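Local coordinates for substrate binding periplasmic protein (PDB 3LOP) that probably binds a small amino-acid-like solute in the periplasm, a leucine being held in its pocket, and is thought to deliver it to a transporter, at residues A[263-266]-A[267-271]; A[322-325]-A[326-330]. All coordinates share one frame; numbering follows the deposited sequence.

Interaction 1. Residues A[263-266]-A[267-271]; sequences PVIR and EFNRA
Pro263 opens the first turn of helix 263-275 by accepting from the next turn: Glu267 N lies 2.9 Å from Pro263 O. Its CA also lies beneath one face of the Arg266 guanidinium, offset toward the rim. Val264 repeats the backbone pattern one residue on, Phe268 N to Val264 O at 2.9 Å, while its side chain turns from the helix to meet Val291 and Pro255. Ile265 O accepts from Asn269 N at 3.0 Å, the straightest of the four bonds at 164°. The Ile265 and Asn269 side chains run side by side, Ile265 CG2 3.9 Å from Asn269 ND2; with Asn269 CG beside its own backbone N (chi1 -75°), the amide folds back over the preceding turn. Arg266 O receives Arg270 N at 2.9 Å and is also brushed by Arg270 CG at 3.3 Å. The Arg266 chain bends at chi3 (-77°), and its NE bonds back to Val261 O just ahead of the helix.

Phe268 turns into the protein, where its ring meets Phe290 of helix 284-303 and touches Leu31 of helix 19-38; Glu267 leaves the helix about a quarter-turn away and runs extended, OE1 in a salt bridge with Lys294 and OE2 hydrogen-bonded to Trp35. Four i to i+4 bonds thus fix the turns of an amphipathic alpha-helix, while the two-partner grip on the Glu267 carboxylate probably favours its ionised form and anchors this helix to two others.

Interaction 2. Residues A[322-325]-A[326-330]; sequences YDVG and GGFTV
Strands 322-323 and 329-331 form an antiparallel beta hairpin, whose type I' turn from Gly325 to Phe328 is closed by Phe328 N on Gly325 O at 3.2 Å, the donor standing above the carbonyl plane. Tyr322 and Val330 make a hydrogen-bonded pair: Tyr322 N to Val330 O is 3.0 Å, and the return bond from Val330 N to Tyr322 O is comparable. Nearer the turn, Val324 N donates almost straight (166°) to Phe328 O.

Asp323 and Thr329 form the non-hydrogen-bonded pair, with Asp323 CB 4.0 Å from Thr329 CG2. With CG anti to the backbone N (chi1 -162°), the Asp323 carboxylate reaches over the turn. Its OD1 takes Gly325 N at 2.7 Å on the anti side, forming an Asx turn, and Gly327 N at 3.1 Å on the syn side; OD2 adds only a weak bond to Gly327 N. Across the hairpin Val324 CG2 comes to the edge of the Phe328 ring, 4.4 Å from CD1, and approaches Val330 CG2 at 4.3 Å. Val324 and Val330 both rest on Val295 of helix 284-303. Positive phi at Gly325, Gly326 and Gly327 suits residues without side chains. One carboxylate oxygen accepting two backbone N-H groups pins the glycine turn, and those donors would be expected to stabilise negative charge on Asp323.

From the N terminus, interaction 1 comes first and closes within helix 263-275; helices 284-303 and 309-317 follow before interaction 2 closes the hairpin 322-331. The two are in series, neither nested nor crossed, yet their centres lie 13 Å apart and they touch directly. Val264 CG2 packs 3.5 Å from Gly325 O, and Pro263 CB 3.6 Å from Gly326 N, setting the start of the helix against the hairpin turn. Helix 284-303 supplies the shared surface: Lys294 pairs with Glu267 of interaction 1 and donates to Val324 O of interaction 2. The two contacts thereby join helix 263-275, the hairpin and helix 284-303.

Interaction 1. Residues A[263-266]-A[267-271]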
ATOM      1  N   PRO A 263     -14.437  11.761   6.582  1.00  4.48           N
ATOM      2  CA  PRO A 263     -13.608  12.586   7.472  1.00  4.09           C
ATOM      3  C   PRO A 263     -12.109  12.619   7.177  1.00  3.14           C
ATOM      4  O   PRO A 263     -11.488  13.673   7.274  1.00  3.63           O
ATOM      5  CB  PRO A 263     -13.906  12.010   8.854  1.00  4.26           C
ATOM      6  CG  PRO A 263     -15.331  11.582   8.723  1.00  4.83           C
ATOM      7  CD  PRO A 263     -15.363  10.921   7.362  1.00  5.18           C
ATOM      8  N   VAL A 264     -11.526  11.476   6.833  1.00  3.46           N
ATOM      9  CA  VAL A 264     -10.098  11.442   6.540  1.00  3.44           C
ATOM     10  C   VAL A 264      -9.808  12.214   5.256  1.00  3.38           C
ATOM     11  O   VAL A 264      -8.836  12.967   5.180  1.00  4.12           O
ATOM     12  CB  VAL A 264      -9.585   9.990   6.395  1.00  3.14           C
ATOM     13  CG1 VAL A 264      -8.109   9.992   6.014  1.00  3.62           C
ATOM     14  CG2 VAL A 264      -9.779   9.239   7.701  1.00  3.63           C
ATOM     15  N   ILE A 265     -10.663  12.034   4.253  1.00  3.22           N
ATOM     16  CA  ILE A 265     -10.487  12.722   2.982  1.00  2.51           C
ATOM     17  C   ILE A 265     -10.675  14.220   3.196  1.00  3.80           C
ATOM     18  O   ILE A 265      -9.952  15.036   2.617  1.00  3.25           O
ATOM     19  CB  ILE A 265     -11.485  12.198   1.922  1.00  2.44           C
ATOM     20  CG1 ILE A 265     -11.283  10.688   1.732  1.00  3.05           C
ATOM     21  CG2 ILE A 265     -11.286  12.930   0.601  1.00  3.34           C
ATOM     22  CD1 ILE A 265      -9.840  10.266   1.416  1.00  2.97           C
ATOM     23  N   ARG A 266     -11.637  14.585   4.039  1.00  3.03           N
ATOM     24  CA  ARG A 266     -11.849  15.996   4.318  1.00  4.39           C
ATOM     25  C   ARG A 266     -10.627  16.582   5.014  1.00  3.43           C
ATOM     26  O   ARG A 266     -10.201  17.688   4.685  1.00  4.33           O
ATOM     27  CB  ARG A 266     -13.115  16.215   5.160  1.00  4.18           C
ATOM     28  CG  ARG A 266     -14.376  16.193   4.305  1.00  5.61           C
ATOM     29  CD  ARG A 266     -15.611  16.717   5.021  1.00  7.96           C
ATOM     30  NE  ARG A 266     -16.177  15.762   5.967  1.00  9.55           N
ATOM     31  CZ  ARG A 266     -16.002  15.815   7.283  1.00  8.57           C
ATOM     32  NH1 ARG A 266     -15.267  16.779   7.819  1.00  8.68           N
ATOM     33  NH2 ARG A 266     -16.577  14.910   8.063  1.00  7.84           N
ATOM     34  N   GLU A 267     -10.046  15.846   5.960  1.00  2.59           N
ATOM     35  CA  GLU A 267      -8.865  16.361   6.647  1.00  3.33           C
ATOM     36  C   GLU A 267      -7.689  16.490   5.678  1.00  3.18           C
ATOM     37  O   GLU A 267      -6.908  17.440   5.754  1.00  3.46           O
ATOM     38  CB  GLU A 267      -8.465  15.470   7.833  1.00  3.28           C
ATOM     39  CG  GLU A 267      -7.402  16.149   8.708  1.00  3.21           C
ATOM     40  CD  GLU A 267      -6.855  15.284   9.828  1.00  5.39           C
ATOM     41  OE1 GLU A 267      -7.280  14.119   9.966  1.00  4.80           O
ATOM     42  OE2 GLU A 267      -5.984  15.785  10.574  1.00  6.08           O
ATOM     43  N   PHE A 268      -7.570  15.533   4.761  1.00  2.84           N
ATOM     44  CA  PHE A 268      -6.499  15.561   3.774  1.00  3.13           C
ATOM     45  C   PHE A 268      -6.619  16.828   2.928  1.00  3.26           C
ATOM     46  O   PHE A 268      -5.638  17.538   2.725  1.00  3.89           O
ATOM     47  CB  PHE A 268      -6.575  14.312   2.881  1.00  2.73           C
ATOM     48  CG  PHE A 268      -5.436  14.183   1.901  1.00  2.73           C
ATOM     49  CD1 PHE A 268      -5.373  14.985   0.763  1.00  4.06           C
ATOM     50  CD2 PHE A 268      -4.432  13.241   2.111  1.00  3.30           C
ATOM     51  CE1 PHE A 268      -4.326  14.848  -0.154  1.00  4.53           C
ATOM     52  CE2 PHE A 268      -3.384  13.096   1.203  1.00  4.15           C
ATOM     53  CZ  PHE A 268      -3.331  13.901   0.068  1.00  5.24           C
ATOM     54  N   ASN A 269      -7.827  17.115   2.451  1.00  3.35           N
ATOM     55  CA  ASN A 269      -8.040  18.304   1.633  1.00  4.54           C
ATOM     56  C   ASN A 269      -7.842  19.593   2.418  1.00  4.82           C
ATOM     57  O   ASN A 269      -7.323  20.572   1.880  1.00  5.36           O
ATOM     58  CB  ASN A 269      -9.431  18.277   0.992  1.00  6.23           C
ATOM     59  CG  ASN A 269      -9.513  17.301  -0.159  1.00  7.11           C
ATOM     60  OD1 ASN A 269      -8.531  17.093  -0.873  1.00  9.50           O
ATOM     61  ND2 ASN A 269     -10.680  16.707  -0.357  1.00  8.10           N
ATOM     62  N   ARG A 270      -8.251  19.602   3.684  1.00  4.22           N
ATOM     63  CA  ARG A 270      -8.063  20.794   4.505  1.00  3.94           C
ATOM     64  C   ARG A 270      -6.569  20.991   4.754  1.00  4.85           C
ATOM     65  O   ARG A 270      -6.066  22.113   4.720  1.00  4.78           O
ATOM     66  CB  ARG A 270      -8.805  20.672   5.845  1.00  4.75           C
ATOM     67  CG  ARG A 270     -10.336  20.761   5.763  1.00  5.89           C
ATOM     68  CD  ARG A 270     -10.800  21.993   4.990  1.00  7.21           C
ATOM     69  NE  ARG A 270     -10.978  21.703   3.568  1.00  9.40           N
ATOM     70  CZ  ARG A 270     -10.677  22.543   2.580  1.00 10.62           C
ATOM     71  NH1 ARG A 270     -10.171  23.737   2.844  1.00 13.99           N
ATOM     72  NH2 ARG A 270     -10.891  22.186   1.318  1.00 13.61           N
ATOM     73  N   ALA A 271      -5.860  19.892   4.994  1.00  4.06           N
ATOM     74  CA  ALA A 271      -4.423  19.955   5.234  1.00  3.99           C
ATOM     75  C   ALA A 271      -3.688  20.481   4.003  1.00  4.41           C
ATOM     76  O   ALA A 271      -2.810  21.338   4.110  1.00  4.87           O
ATOM     77  CB  ALA A 271      -3.894  18.569   5.613  1.00  3.15           C
TER

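Interaction 2. Residues A[322-325]-A[326-330]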
ATOM      1  N   TYR A 322      -7.837   3.115  17.787  1.00  5.33           N
ATOM      2  CA  TYR A 322      -7.635   4.548  17.631  1.00  5.65           C
ATOM      3  C   TYR A 322      -8.292   4.933  16.305  1.00  4.75           C
ATOM      4  O   TYR A 322      -7.997   4.342  15.264  1.00  4.91           O
ATOM      5  CB  TYR A 322      -6.139   4.879  17.600  1.00  4.19           C
ATOM      6  CG  TYR A 322      -5.850   6.265  17.083  1.00  5.78           C
ATOM      7  CD1 TYR A 322      -6.367   7.393  17.722  1.00  5.57           C
ATOM      8  CD2 TYR A 322      -5.097   6.447  15.927  1.00  7.44           C
ATOM      9  CE1 TYR A 322      -6.143   8.670  17.212  1.00  6.28           C
ATOM     10  CE2 TYR A 322      -4.867   7.714  15.411  1.00  7.73           C
ATOM     11  CZ  TYR A 322      -5.393   8.820  16.054  1.00  8.34           C
ATOM     12  OH  TYR A 322      -5.171  10.072  15.525  1.00  9.97           O
ATOM     13  N   ASP A 323      -9.179   5.924  16.352  1.00  6.07           N
ATOM     14  CA  ASP A 323      -9.918   6.388  15.176  1.00  5.59           C
ATOM     15  C   ASP A 323      -9.175   7.503  14.441  1.00  5.86           C
ATOM     16  O   ASP A 323      -9.029   8.607  14.964  1.00  5.41           O
ATOM     17  CB  ASP A 323     -11.292   6.907  15.621  1.00  6.14           C
ATOM     18  CG  ASP A 323     -12.293   7.002  14.480  1.00  7.89           C
ATOM     19  OD1 ASP A 323     -11.881   7.154  13.312  1.00  7.82           O
ATOM     20  OD2 ASP A 323     -13.509   6.936  14.763  1.00 13.03           O
ATOM     21  N   VAL A 324      -8.715   7.210  13.228  1.00  4.98           N
ATOM     22  CA  VAL A 324      -8.002   8.189  12.415  1.00  7.41           C
ATOM     23  C   VAL A 324      -9.029   9.139  11.795  1.00  5.92           C
ATOM     24  O   VAL A 324      -8.691  10.222  11.306  1.00  5.84           O
ATOM     25  CB  VAL A 324      -7.202   7.481  11.297  1.00  8.76           C
ATOM     26  CG1 VAL A 324      -6.493   8.497  10.430  1.00 12.03           C
ATOM     27  CG2 VAL A 324      -6.195   6.521  11.915  1.00 11.31           C
ATOM     28  N   GLY A 325     -10.289   8.720  11.837  1.00  6.01           N
ATOM     29  CA  GLY A 325     -11.372   9.517  11.294  1.00  6.18           C
ATOM     30  C   GLY A 325     -12.391   8.660  10.567  1.00  6.36           C
ATOM     31  O   GLY A 325     -12.036   7.704   9.877  1.00  5.65           O
ATOM     32  N   GLY A 326     -13.665   8.995  10.740  1.00  6.29           N
ATOM     33  CA  GLY A 326     -14.731   8.266  10.073  1.00  7.79           C
ATOM     34  C   GLY A 326     -14.875   6.797  10.421  1.00  7.95           C
ATOM     35  O   GLY A 326     -15.515   6.044   9.685  1.00 10.26           O
ATOM     36  N   GLY A 327     -14.284   6.373  11.530  1.00  7.26           N
ATOM     37  CA  GLY A 327     -14.406   4.981  11.912  1.00  7.21           C
ATOM     38  C   GLY A 327     -13.286   4.090  11.419  1.00  7.75           C
ATOM     39  O   GLY A 327     -13.328   2.875  11.614  1.00  7.94           O
ATOM     40  N   PHE A 328     -12.294   4.674  10.755  1.00  5.45           N
ATOM     41  CA  PHE A 328     -11.161   3.883  10.292  1.00  4.63           C
ATOM     42  C   PHE A 328     -10.282   3.778  11.526  1.00  6.17           C
ATOM     43  O   PHE A 328      -9.490   4.671  11.826  1.00  6.85           O
ATOM     44  CB  PHE A 328     -10.422   4.589   9.151  1.00  4.26           C
ATOM     45  CG  PHE A 328      -9.353   3.743   8.515  1.00  5.14           C
ATOM     46  CD1 PHE A 328      -8.073   3.690   9.056  1.00  6.74           C
ATOM     47  CD2 PHE A 328      -9.642   2.969   7.399  1.00  6.73           C
ATOM     48  CE1 PHE A 328      -7.094   2.872   8.492  1.00  7.24           C
ATOM     49  CE2 PHE A 328      -8.674   2.148   6.829  1.00  7.00           C
ATOM     50  CZ  PHE A 328      -7.395   2.100   7.378  1.00  7.13           C
ATOM     51  N   THR A 329     -10.452   2.680  12.252  1.00  5.92           N
ATOM     52  CA  THR A 329      -9.723   2.458  13.492  1.00  6.63           C
ATOM     53  C   THR A 329      -8.565   1.488  13.359  1.00  5.82           C
ATOM     54  O   THR A 329      -8.570   0.605  12.505  1.00  5.97           O
ATOM     55  CB  THR A 329     -10.672   1.936  14.580  1.00  7.98           C
ATOM     56  OG1 THR A 329     -11.324   0.748  14.111  1.00  9.54           O
ATOM     57  CG2 THR A 329     -11.721   2.984  14.912  1.00  8.16           C
ATOM     58  N   VAL A 330      -7.578   1.660  14.231  1.00  5.67           N
ATOM     59  CA  VAL A 330      -6.401   0.813  14.241  1.00  6.53           C
ATOM     60  C   VAL A 330      -6.223   0.178  15.617  1.00  6.73           C
ATOM     61  O   VAL A 330      -6.269   0.862  16.641  1.00  6.99           O
ATOM     62  CB  VAL A 330      -5.143   1.632  13.889  1.00  8.40           C
ATOM     63  CG1 VAL A 330      -3.922   0.733  13.870  1.00  9.69           C
ATOM     64  CG2 VAL A 330      -5.333   2.313  12.541  1.00 11.08           C
TER